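Local coordinates for protein 2,3-dihydroxy-2,3-dihydrophenylpropionate dehydrogenase (Pseudomonas sp. MC1, PDB 5XTF) that oxidises naphthalene cis-dihydrodiol to 1,2-dihydroxynaphthalene with NAD(+) as the hydride acceptor, as a tetrameric short-chain dehydrogenase of aromatic hydrocarbon breakdown, at residues B[40-44]-B[66-71]. Numbering follows the deposited sequence.
Sequences VRSFK and EFKDAL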
loop_
_atom_site.group_PDB
_atom_site.type_symbol
_atom_site.label_atom_id
_atom_site.label_comp_id
_atom_site.label_asym_id
_atom_site.label_seq_id
_atom_site.Cartn_x
_atom_site.Cartn_y
_atom_site.Cartn_z
ATOM N N VAL B 40 27.724 -3.070 11.340
ATOM C CA VAL B 40 28.931 -2.660 12.054
ATOM C C VAL B 40 30.089 -2.492 11.084
ATOM O O VAL B 40 30.739 -1.441 11.035
ATOM C CB VAL B 40 29.279 -3.677 13.147
ATOM C CG1 VAL B 40 30.693 -3.379 13.697
ATOM C CG2 VAL B 40 28.231 -3.660 14.230
ATOM N N ARG B 41 30.363 -3.530 10.298
ATOM C CA ARG B 41 31.468 -3.459 9.358
ATOM C C ARG B 41 31.254 -2.347 8.342
ATOM O O ARG B 41 32.202 -1.645 7.973
ATOM C CB ARG B 41 31.642 -4.808 8.670
ATOM C CG ARG B 41 31.991 -5.910 9.644
ATOM C CD ARG B 41 31.966 -7.284 8.994
ATOM N NE ARG B 41 32.312 -8.325 9.958
ATOM C CZ ARG B 41 32.075 -9.624 9.791
ATOM N NH1 ARG B 41 31.475 -10.056 8.688
ATOM N NH2 ARG B 41 32.427 -10.495 10.736
ATOM N N SER B 42 30.013 -2.145 7.899
ATOM C CA SER B 42 29.776 -1.149 6.859
ATOM C C SER B 42 29.894 0.270 7.398
ATOM O O SER B 42 30.453 1.150 6.730
ATOM C CB SER B 42 28.404 -1.368 6.229
ATOM O OG SER B 42 28.500 -2.373 5.245
ATOM N N PHE B 43 29.339 0.528 8.580
ATOM C CA PHE B 43 29.389 1.883 9.109
ATOM C C PHE B 43 30.796 2.221 9.585
ATOM O O PHE B 43 31.273 3.350 9.394
ATOM C CB PHE B 43 28.359 2.055 10.232
ATOM C CG PHE B 43 26.959 2.370 9.740
ATOM C CD1 PHE B 43 26.060 1.352 9.430
ATOM C CD2 PHE B 43 26.538 3.686 9.591
ATOM C CE1 PHE B 43 24.751 1.642 8.971
ATOM C CE2 PHE B 43 25.226 3.980 9.136
ATOM C CZ PHE B 43 24.346 2.953 8.823
ATOM N N LYS B 44 31.488 1.247 10.183
ATOM C CA LYS B 44 32.901 1.447 10.513
ATOM C C LYS B 44 33.703 1.787 9.267
ATOM O O LYS B 44 34.532 2.700 9.282
ATOM C CB LYS B 44 33.473 0.199 11.180
ATOM C CG LYS B 44 34.685 0.465 12.031
ATOM C CD LYS B 44 34.273 0.987 13.389
ATOM C CE LYS B 44 35.494 1.372 14.197
ATOM N NZ LYS B 44 36.152 2.578 13.624
ATOM N N GLU B 66 38.014 -8.451 15.346
ATOM C CA GLU B 66 38.104 -7.668 14.121
ATOM C C GLU B 66 38.441 -6.213 14.401
ATOM O O GLU B 66 39.268 -5.629 13.699
ATOM C CB GLU B 66 36.793 -7.769 13.319
ATOM C CG GLU B 66 36.815 -7.018 11.967
ATOM C CD GLU B 66 35.719 -7.481 10.966
ATOM O OE1 GLU B 66 35.076 -8.543 11.162
ATOM O OE2 GLU B 66 35.518 -6.770 9.953
ATOM N N PHE B 67 37.845 -5.617 15.430
ATOM C CA PHE B 67 37.942 -4.179 15.621
ATOM C C PHE B 67 38.675 -3.786 16.888
ATOM O O PHE B 67 38.739 -2.586 17.193
ATOM C CB PHE B 67 36.547 -3.542 15.640
ATOM C CG PHE B 67 35.794 -3.704 14.356
ATOM C CD1 PHE B 67 36.093 -2.910 13.268
ATOM C CD2 PHE B 67 34.797 -4.650 14.237
ATOM C CE1 PHE B 67 35.417 -3.060 12.077
ATOM C CE2 PHE B 67 34.113 -4.801 13.051
ATOM C CZ PHE B 67 34.430 -4.004 11.966
ATOM N N LYS B 68 39.208 -4.755 17.639
ATOM C CA LYS B 68 39.955 -4.483 18.862
ATOM C C LYS B 68 39.084 -3.756 19.870
ATOM O O LYS B 68 38.140 -4.331 20.414
ATOM C CB LYS B 68 41.222 -3.667 18.560
ATOM C CG LYS B 68 42.242 -4.449 17.762
ATOM C CD LYS B 68 43.241 -3.565 17.036
ATOM C CE LYS B 68 44.122 -4.403 16.106
ATOM N NZ LYS B 68 45.032 -3.574 15.261
ATOM N N ASP B 69 39.398 -2.490 20.130
ATOM C CA ASP B 69 38.654 -1.691 21.096
ATOM C C ASP B 69 38.067 -0.434 20.480
ATOM O O ASP B 69 37.631 0.458 21.222
ATOM C CB ASP B 69 39.554 -1.324 22.276
ATOM C CG ASP B 69 39.442 -2.312 23.401
ATOM O OD1 ASP B 69 38.315 -2.823 23.623
ATOM O OD2 ASP B 69 40.478 -2.586 24.047
ATOM N N ALA B 70 38.055 -0.335 19.141
ATOM C CA ALA B 70 37.461 0.831 18.491
ATOM C C ALA B 70 35.950 0.920 18.738
ATOM O O ALA B 70 35.391 2.025 18.723
ATOM C CB ALA B 70 37.772 0.815 16.994
ATOM N N LEU B 71 35.281 -0.210 18.987
ATOM C CA LEU B 71 33.843 -0.205 19.211
ATOM C C LEU B 71 33.539 -0.066 20.693
ATOM O O LEU B 71 34.373 -0.329 21.560
ATOM C CB LEU B 71 33.182 -1.481 18.688
ATOM C CG LEU B 71 33.518 -1.877 17.258
ATOM C CD1 LEU B 71 32.790 -3.143 16.892
ATOM C CD2 LEU B 71 33.195 -0.756 16.284
#
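The ring of Phe67 points at the side of helix 34-46 and is received by Val40, Arg41 and Lys44. This joins the first two helices of the Rossmann fold of a short-chain dehydrogenase, where helix 57-67 ends and the chain turns into strand 72-75. Phe67 offers its far rim: CZ comes within 3.9 Å of Arg41 CG, which lies at the ring edge near its plane, while CE2 approaches Val40 CG1 and CE1 meets Lys44 CG at 3.6 Å. With CG1 anti to the backbone N (chi1 169°), Val40 brings that single methyl to both Phe67 and Leu71, its CG1 standing 3.8 Å from Leu71 CD1. The Lys44 chain runs past the ring in the opposite sense and is bent at chi2 (81°), which carries its methylenes over to the turn: CD packs on Leu71 CD2 at 3.5 Å and CE reaches Ala70 CB. That turn, a type II' beta turn from Phe67 to Ala70, is closed by the Ala70 N to Phe67 O hydrogen bond and has Lys68 with positive phi. Beyond the apolar patch, the extended Arg41 chain crosses Glu66 at about a right angle and forms a salt bridge, with the guanidinium and carboxylate planes 27° apart. Arg41 NH1 pairs with Glu38 in the same helix, so the guanidinium has two acidic partners, Glu66 at NE and Glu38 at NH1. A leucine in place of Arg41 would probably leave the carboxylates of Glu66 and Glu38 without their shared positive partner and weaken the tie between the helices. Glu66 also lays its CG over one face of the Phe67 ring, offset toward the rim, and beyond it sends OE1 to within 3.0 Å of Arg41 NE.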